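Local coordinates for StAR-related lipid transfer protein 13 (PDB 2PSO) that acts as a GTPase-activating protein for RhoA and carries a C-terminal START domain, the part modelled here, that probably binds lipid, at residues Lys50-Cys55 with Leu74-Ala79; Thr61-Lys66 with Phe210-Ala215. All blocks are in the same frame, centred on the assembly; numbering follows the deposited sequence.

From the N terminus, the chain leaves helix 37-48 and enters segment 50-55, turns back into 61-66, and turns again into 74-79. Contact 1 closes a short loop, with 18 residues between its segments, and joins strands 53-55 and 76-83 across the strand that separates them. That middle strand supplies the first half of contact 2, whose other half lies in helix 209-223, with 143 residues between, after all the strands of the sheet. The segments therefore alternate along the chain, and the two loops cross. The centres of the two contacts lie about 8 Å apart, and probable backbone hydrogen bonds, Val-53 N to Phe-65 O (2.8 Å) and Leu-76 N to Lys-66 O (3.0 Å), tie one to the other.

Contact 1: Lys50-Cys55 with Leu74-Ala79; sequences KGWVTC and LKLWKA
The ammonium of Lys-78 lies over the indole of Trp-52 in a cation-pi contact: NZ is 4.9 Å from the centroid of the five-membered ring and only 5° off its normal. Directly beneath it, Lys-78 CE makes a CH-pi contact at 3.6 Å from the same centroid. Bends at chi3 and chi4 (82° and 78°) fold the lysine chain over the ring face, while its CB rests against Trp-52 CZ3 (3.6 Å) over the benzene part. Lys-66, from the strand between, makes a second cation-pi contact on the opposite face, which leaves the indole sandwiched between two lysines. In the mixed sheet of this START domain, strand 62-66 pairs antiparallel with both 53-55 and 76-83, which are not neighbours; the nearest CA atoms, of Trp-52 and Lys-78, are 8.5 Å apart, and side chains bridge the gap without a hydrogen bond across. The Trp-52 ring also reaches backbone, Leu-76 O sitting near its plane 3.3 Å from CZ3, and Leu-76 CD2 packs on Trp-52 CH2 at 3.7 Å. Replacing Trp-52 by an alanine would probably leave the ammonium groups of Lys-78 and Lys-66 without the ring between them and uncover Leu-76 CD2. On the other face of the sheet Cys-55 SG approaches the edge of the Trp-77 ring, 4.1 Å from CZ3, in a sulfur-aromatic contact, and Phe-65 of the middle strand meets Trp-77 edge-to-face.

Contact 2: Thr61-Lys66 with Phe210-Ala215; sequences TDLAFK and FGHLCA
Van der Waals contacts, the closest of them methyl to backbone carbonyl, make this interface, in which Leu-63 and Thr-61, two residues apart and both directed at the helix, face Gly-211 and Ala-215, one helical turn apart; no hydrogen bond passes between the segments. With CG anti to the backbone N (chi1 -164°), Leu-63 extends toward the helix, and its CD2 methyl lies 4.4 Å from Ala-215 CB. The hydroxyl of Thr-61 meets the same methyl, OG1 being 3.7 Å from Ala-215 CB. Methyl-to-backbone contacts come next: Thr-61 CG2 lies against Ala-215 O at 3.3 Å, and both methyls of Leu-63 lie by the carbonyl of Gly-211, CD2 at 3.4 Å from its O, where the missing side chain lets them reach the helix backbone. That oxygen is already engaged within the helix by Ala-215 N (2.9 Å). One ring contact is peripheral, Leu-63 CD2 lying over a face of the His-212 imidazole. The polar end of Thr-61 is satisfied locally, OG1 bonding to Thr-58 O and Ser-57 OG. The axes of the short segments approach to 8.8 Å with N-to-C directions 141° apart, consistent with the C-terminal helix packing on the curved sheet of the START helix-grip fold. Strands 53-55 and 76-83 flank strand 62-66, and Phe-210 meets Trp-77 and touches Ile-196 of strand 188-196.

Contact 1: Lys50-Cys55 with Leu74-Ala79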
ATOM      1  N   LYS A  50      17.640  -4.624  10.486  1.00 50.09           N
ATOM      2  CA  LYS A  50      16.517  -5.442  10.037  1.00 50.12           C
ATOM      3  C   LYS A  50      15.137  -4.838  10.339  1.00 47.95           C
ATOM      4  O   LYS A  50      14.114  -5.508  10.196  1.00 47.13           O
ATOM      5  CB  LYS A  50      16.623  -6.871  10.606  1.00 52.72           C
ATOM      6  CG  LYS A  50      18.019  -7.498  10.524  1.00 54.56           C
ATOM      7  CD  LYS A  50      17.969  -8.980  10.165  1.00 58.17           C
ATOM      8  CE  LYS A  50      19.298  -9.691  10.474  1.00 61.63           C
ATOM      9  NZ  LYS A  50      20.527  -8.878  10.128  1.00 62.31           N
ATOM     10  N   GLY A  51      15.118  -3.570  10.739  1.00 46.25           N
ATOM     11  CA  GLY A  51      13.869  -2.855  11.018  1.00 43.66           C
ATOM     12  C   GLY A  51      13.588  -1.670  10.094  1.00 41.37           C
ATOM     13  O   GLY A  51      14.047  -1.628   8.948  1.00 41.95           O
ATOM     14  N   TRP A  52      12.863  -0.684  10.604  1.00 37.30           N
ATOM     15  CA  TRP A  52      12.307   0.337   9.726  1.00 35.62           C
ATOM     16  C   TRP A  52      13.206   1.536   9.503  1.00 32.46           C
ATOM     17  O   TRP A  52      13.549   2.231  10.451  1.00 35.16           O
ATOM     18  CB  TRP A  52      10.922   0.798  10.221  1.00 34.98           C
ATOM     19  CG  TRP A  52       9.841  -0.272  10.112  1.00 35.07           C
ATOM     20  CD1 TRP A  52       9.300  -0.980  11.141  1.00 35.41           C
ATOM     21  CD2 TRP A  52       9.190  -0.741   8.917  1.00 33.40           C
ATOM     22  NE1 TRP A  52       8.363  -1.860  10.667  1.00 37.40           N
ATOM     23  CE2 TRP A  52       8.267  -1.728   9.307  1.00 35.48           C
ATOM     24  CE3 TRP A  52       9.295  -0.421   7.566  1.00 33.71           C
ATOM     25  CZ2 TRP A  52       7.457  -2.411   8.392  1.00 33.37           C
ATOM     26  CZ3 TRP A  52       8.482  -1.094   6.660  1.00 35.40           C
ATOM     27  CH2 TRP A  52       7.579  -2.081   7.083  1.00 33.93           C
ATOM     28  N   VAL A  53      13.555   1.798   8.247  1.00 28.99           N
ATOM     29  CA  VAL A  53      14.365   2.976   7.904  1.00 30.68           C
ATOM     30  C   VAL A  53      13.505   4.144   7.423  1.00 31.15           C
ATOM     31  O   VAL A  53      12.897   4.052   6.354  1.00 36.02           O
ATOM     32  CB  VAL A  53      15.376   2.653   6.787  1.00 29.91           C
ATOM     33  CG1 VAL A  53      16.119   3.907   6.375  1.00 26.19           C
ATOM     34  CG2 VAL A  53      16.331   1.559   7.236  1.00 28.77           C
ATOM     35  N   THR A  54      13.474   5.242   8.181  1.00 26.15           N
ATOM     36  CA  THR A  54      12.564   6.349   7.883  1.00 25.54           C
ATOM     37  C   THR A  54      12.933   7.205   6.660  1.00 24.60           C
ATOM     38  O   THR A  54      14.071   7.266   6.263  1.00 27.67           O
ATOM     39  CB  THR A  54      12.292   7.214   9.149  1.00 27.38           C
ATOM     40  OG1 THR A  54      13.301   8.214   9.321  1.00 28.14           O
ATOM     41  CG2 THR A  54      12.254   6.324  10.381  1.00 28.27           C
ATOM     42  N   CYS A  55      11.949   7.849   6.045  1.00 27.90           N
ATOM     43  CA  CYS A  55      12.197   8.705   4.888  1.00 29.54           C
ATOM     44  C   CYS A  55      11.570  10.065   5.041  1.00 32.43           C
ATOM     45  O   CYS A  55      10.725  10.282   5.901  1.00 33.77           O
ATOM     46  CB  CYS A  55      11.627   8.100   3.621  1.00 29.66           C
ATOM     47  SG  CYS A  55      12.131   6.429   3.366  1.00 34.24           S
ATOM     48  N   LEU A  74      12.912  -6.167  -3.766  1.00 56.55           N
ATOM     49  CA  LEU A  74      11.749  -5.322  -3.442  1.00 54.37           C
ATOM     50  C   LEU A  74      11.624  -5.013  -1.965  1.00 51.03           C
ATOM     51  O   LEU A  74      11.719  -5.903  -1.115  1.00 49.68           O
ATOM     52  CB  LEU A  74      10.445  -5.935  -3.957  1.00 53.22           C
ATOM     53  CG  LEU A  74      10.195  -5.695  -5.449  1.00 53.74           C
ATOM     54  CD1 LEU A  74       9.183  -6.694  -5.991  1.00 53.84           C
ATOM     55  CD2 LEU A  74       9.775  -4.245  -5.747  1.00 51.42           C
ATOM     56  N   LYS A  75      11.423  -3.735  -1.673  1.00 48.05           N
ATOM     57  CA  LYS A  75      11.312  -3.294  -0.296  1.00 47.11           C
ATOM     58  C   LYS A  75       9.891  -3.430   0.254  1.00 44.41           C
ATOM     59  O   LYS A  75       8.907  -3.478  -0.497  1.00 44.67           O
ATOM     60  CB  LYS A  75      11.822  -1.859  -0.163  1.00 48.55           C
ATOM     61  CG  LYS A  75      13.335  -1.756  -0.220  1.00 52.66           C
ATOM     62  CD  LYS A  75      13.795  -0.343  -0.580  1.00 57.04           C
ATOM     63  CE  LYS A  75      15.238  -0.336  -1.094  1.00 58.83           C
ATOM     64  NZ  LYS A  75      15.811   1.038  -1.138  1.00 59.28           N
ATOM     65  N   LEU A  76       9.798  -3.523   1.571  1.00 38.68           N
ATOM     66  CA  LEU A  76       8.521  -3.500   2.236  1.00 36.04           C
ATOM     67  C   LEU A  76       8.340  -2.080   2.707  1.00 36.05           C
ATOM     68  O   LEU A  76       9.157  -1.586   3.474  1.00 40.46           O
ATOM     69  CB  LEU A  76       8.577  -4.401   3.454  1.00 34.98           C
ATOM     70  CG  LEU A  76       7.280  -4.622   4.218  1.00 34.19           C
ATOM     71  CD1 LEU A  76       6.277  -5.333   3.317  1.00 33.38           C
ATOM     72  CD2 LEU A  76       7.543  -5.454   5.476  1.00 34.20           C
ATOM     73  N   TRP A  77       7.284  -1.414   2.271  1.00 33.61           N
ATOM     74  CA  TRP A  77       7.052  -0.039   2.716  1.00 31.62           C
ATOM     75  C   TRP A  77       5.977   0.116   3.771  1.00 29.15           C
ATOM     76  O   TRP A  77       5.148  -0.760   3.961  1.00 26.63           O
ATOM     77  CB  TRP A  77       6.668   0.821   1.551  1.00 31.99           C
ATOM     78  CG  TRP A  77       7.715   0.919   0.536  1.00 34.57           C
ATOM     79  CD1 TRP A  77       7.905   0.097  -0.533  1.00 33.59           C
ATOM     80  CD2 TRP A  77       8.729   1.917   0.465  1.00 34.02           C
ATOM     81  NE1 TRP A  77       8.963   0.544  -1.281  1.00 33.50           N
ATOM     82  CE2 TRP A  77       9.487   1.660  -0.685  1.00 31.76           C
ATOM     83  CE3 TRP A  77       9.067   3.013   1.267  1.00 35.03           C
ATOM     84  CZ2 TRP A  77      10.562   2.448  -1.055  1.00 31.98           C
ATOM     85  CZ3 TRP A  77      10.136   3.803   0.894  1.00 33.43           C
ATOM     86  CH2 TRP A  77      10.872   3.515  -0.253  1.00 33.08           C
ATOM     87  N   LYS A  78       5.991   1.269   4.430  1.00 29.33           N
ATOM     88  CA  LYS A  78       5.064   1.568   5.505  1.00 27.94           C
ATOM     89  C   LYS A  78       4.763   3.050   5.525  1.00 27.73           C
ATOM     90  O   LYS A  78       5.621   3.833   5.904  1.00 33.18           O
ATOM     91  CB  LYS A  78       5.666   1.155   6.842  1.00 25.37           C
ATOM     92  CG  LYS A  78       4.786   1.446   8.029  1.00 27.51           C
ATOM     93  CD  LYS A  78       5.248   0.692   9.267  1.00 29.57           C
ATOM     94  CE  LYS A  78       6.377   1.406   9.969  1.00 30.49           C
ATOM     95  NZ  LYS A  78       5.862   2.555  10.767  1.00 31.52           N
ATOM     96  N   ALA A  79       3.548   3.430   5.130  1.00 28.75           N
ATOM     97  CA  ALA A  79       3.103   4.829   5.196  1.00 29.92           C
ATOM     98  C   ALA A  79       1.978   5.066   6.207  1.00 34.06           C
ATOM     99  O   ALA A  79       1.165   4.174   6.453  1.00 37.33           O
ATOM    100  CB  ALA A  79       2.694   5.322   3.840  1.00 26.03           C
TER

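Contact 2: Thr61-Lys66 with Phe210-Ala215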
ATOM      1  N   THR A  61       2.858  13.032   6.013  1.00 33.88           N
ATOM      2  CA  THR A  61       2.811  11.578   6.104  1.00 30.10           C
ATOM      3  C   THR A  61       4.079  11.048   6.737  1.00 30.23           C
ATOM      4  O   THR A  61       5.122  11.671   6.631  1.00 32.17           O
ATOM      5  CB  THR A  61       2.723  10.958   4.719  1.00 27.19           C
ATOM      6  OG1 THR A  61       3.524  11.737   3.836  1.00 26.60           O
ATOM      7  CG2 THR A  61       1.316  11.008   4.215  1.00 27.49           C
ATOM      8  N   ASP A  62       3.983   9.892   7.385  1.00 30.20           N
ATOM      9  CA  ASP A  62       5.146   9.153   7.844  1.00 29.39           C
ATOM     10  C   ASP A  62       5.471   7.990   6.908  1.00 31.14           C
ATOM     11  O   ASP A  62       4.716   7.028   6.838  1.00 35.63           O
ATOM     12  CB  ASP A  62       4.899   8.628   9.250  1.00 29.87           C
ATOM     13  CG  ASP A  62       5.119   9.699  10.321  1.00 37.12           C
ATOM     14  OD1 ASP A  62       5.063  10.928  10.012  1.00 37.54           O
ATOM     15  OD2 ASP A  62       5.351   9.311  11.487  1.00 38.34           O
ATOM     16  N   LEU A  63       6.600   8.074   6.207  1.00 30.61           N
ATOM     17  CA  LEU A  63       7.116   6.973   5.372  1.00 28.73           C
ATOM     18  C   LEU A  63       8.334   6.242   5.992  1.00 31.00           C
ATOM     19  O   LEU A  63       9.094   6.836   6.775  1.00 30.12           O
ATOM     20  CB  LEU A  63       7.539   7.552   4.037  1.00 28.16           C
ATOM     21  CG  LEU A  63       7.750   6.585   2.890  1.00 25.26           C
ATOM     22  CD1 LEU A  63       6.599   5.624   2.880  1.00 20.40           C
ATOM     23  CD2 LEU A  63       7.822   7.412   1.613  1.00 23.92           C
ATOM     24  N   ALA A  64       8.517   4.964   5.634  1.00 30.93           N
ATOM     25  CA  ALA A  64       9.666   4.154   6.073  1.00 28.30           C
ATOM     26  C   ALA A  64       9.786   2.887   5.233  1.00 29.46           C
ATOM     27  O   ALA A  64       8.814   2.476   4.603  1.00 27.48           O
ATOM     28  CB  ALA A  64       9.551   3.788   7.534  1.00 27.16           C
ATOM     29  N   PHE A  65      10.976   2.276   5.190  1.00 31.07           N
ATOM     30  CA  PHE A  65      11.086   0.980   4.517  1.00 32.48           C
ATOM     31  C   PHE A  65      11.886  -0.063   5.255  1.00 32.92           C
ATOM     32  O   PHE A  65      12.391   0.165   6.351  1.00 37.91           O
ATOM     33  CB  PHE A  65      11.556   1.092   3.071  1.00 32.04           C
ATOM     34  CG  PHE A  65      12.909   1.693   2.912  1.00 34.85           C
ATOM     35  CD1 PHE A  65      14.052   0.892   2.933  1.00 35.36           C
ATOM     36  CD2 PHE A  65      13.052   3.047   2.680  1.00 34.86           C
ATOM     37  CE1 PHE A  65      15.301   1.433   2.766  1.00 32.88           C
ATOM     38  CE2 PHE A  65      14.318   3.601   2.499  1.00 35.97           C
ATOM     39  CZ  PHE A  65      15.442   2.791   2.552  1.00 33.97           C
ATOM     40  N   LYS A  66      12.006  -1.220   4.640  1.00 29.83           N
ATOM     41  CA  LYS A  66      12.605  -2.329   5.316  1.00 31.95           C
ATOM     42  C   LYS A  66      13.045  -3.334   4.255  1.00 36.41           C
ATOM     43  O   LYS A  66      12.306  -3.603   3.293  1.00 36.75           O
ATOM     44  CB  LYS A  66      11.584  -2.959   6.280  1.00 30.93           C
ATOM     45  CG  LYS A  66      12.147  -4.073   7.129  1.00 31.75           C
ATOM     46  CD  LYS A  66      11.096  -4.970   7.707  1.00 31.84           C
ATOM     47  CE  LYS A  66      10.813  -4.641   9.164  1.00 34.72           C
ATOM     48  NZ  LYS A  66      10.421  -5.885   9.909  1.00 36.29           N
ATOM     49  N   PHE A 210       8.556   4.601  -5.226  1.00 50.32           N
ATOM     50  CA  PHE A 210       7.374   3.828  -4.886  1.00 42.19           C
ATOM     51  C   PHE A 210       6.819   4.223  -3.522  1.00 36.68           C
ATOM     52  O   PHE A 210       5.613   4.306  -3.335  1.00 33.14           O
ATOM     53  CB  PHE A 210       7.689   2.334  -4.923  1.00 41.87           C
ATOM     54  CG  PHE A 210       6.498   1.460  -4.641  1.00 43.10           C
ATOM     55  CD1 PHE A 210       6.490   0.607  -3.546  1.00 42.99           C
ATOM     56  CD2 PHE A 210       5.382   1.500  -5.460  1.00 42.38           C
ATOM     57  CE1 PHE A 210       5.393  -0.193  -3.274  1.00 43.07           C
ATOM     58  CE2 PHE A 210       4.278   0.701  -5.190  1.00 43.51           C
ATOM     59  CZ  PHE A 210       4.286  -0.148  -4.094  1.00 42.50           C
ATOM     60  N   GLY A 211       7.710   4.487  -2.576  1.00 35.11           N
ATOM     61  CA  GLY A 211       7.318   4.912  -1.227  1.00 31.32           C
ATOM     62  C   GLY A 211       6.436   6.137  -1.267  1.00 28.83           C
ATOM     63  O   GLY A 211       5.448   6.236  -0.550  1.00 28.31           O
ATOM     64  N   HIS A 212       6.789   7.061  -2.143  1.00 29.25           N
ATOM     65  CA  HIS A 212       6.063   8.292  -2.288  1.00 31.11           C
ATOM     66  C   HIS A 212       4.657   8.048  -2.802  1.00 31.65           C
ATOM     67  O   HIS A 212       3.716   8.698  -2.357  1.00 34.30           O
ATOM     68  CB  HIS A 212       6.867   9.269  -3.149  1.00 33.42           C
ATOM     69  CG  HIS A 212       8.106   9.737  -2.463  1.00 38.54           C
ATOM     70  ND1 HIS A 212       9.360   9.257  -2.777  1.00 40.75           N
ATOM     71  CD2 HIS A 212       8.273  10.559  -1.399  1.00 41.13           C
ATOM     72  CE1 HIS A 212      10.252   9.802  -1.968  1.00 42.31           C
ATOM     73  NE2 HIS A 212       9.618  10.594  -1.121  1.00 42.29           N
ATOM     74  N   LEU A 213       4.519   7.081  -3.700  1.00 29.39           N
ATOM     75  CA  LEU A 213       3.229   6.690  -4.186  1.00 30.75           C
ATOM     76  C   LEU A 213       2.362   6.137  -3.027  1.00 36.01           C
ATOM     77  O   LEU A 213       1.176   6.502  -2.892  1.00 39.20           O
ATOM     78  CB  LEU A 213       3.387   5.671  -5.312  1.00 30.05           C
ATOM     79  CG  LEU A 213       3.932   6.138  -6.663  1.00 29.46           C
ATOM     80  CD1 LEU A 213       3.562   5.143  -7.754  1.00 30.07           C
ATOM     81  CD2 LEU A 213       3.386   7.496  -7.028  1.00 30.61           C
ATOM     82  N   CYS A 214       2.952   5.293  -2.182  1.00 34.11           N
ATOM     83  CA  CYS A 214       2.276   4.849  -0.961  1.00 34.63           C
ATOM     84  C   CYS A 214       1.847   6.000  -0.034  1.00 34.82           C
ATOM     85  O   CYS A 214       0.736   5.979   0.499  1.00 36.42           O
ATOM     86  CB  CYS A 214       3.150   3.882  -0.157  1.00 32.48           C
ATOM     87  SG  CYS A 214       3.571   2.393  -1.046  1.00 33.21           S
ATOM     88  N   ALA A 215       2.711   6.984   0.184  1.00 30.07           N
ATOM     89  CA  ALA A 215       2.393   7.998   1.181  1.00 31.02           C
ATOM     90  C   ALA A 215       1.255   8.873   0.651  1.00 34.94           C
ATOM     91  O   ALA A 215       0.491   9.485   1.415  1.00 30.31           O
ATOM     92  CB  ALA A 215       3.615   8.840   1.517  1.00 27.38           C
TER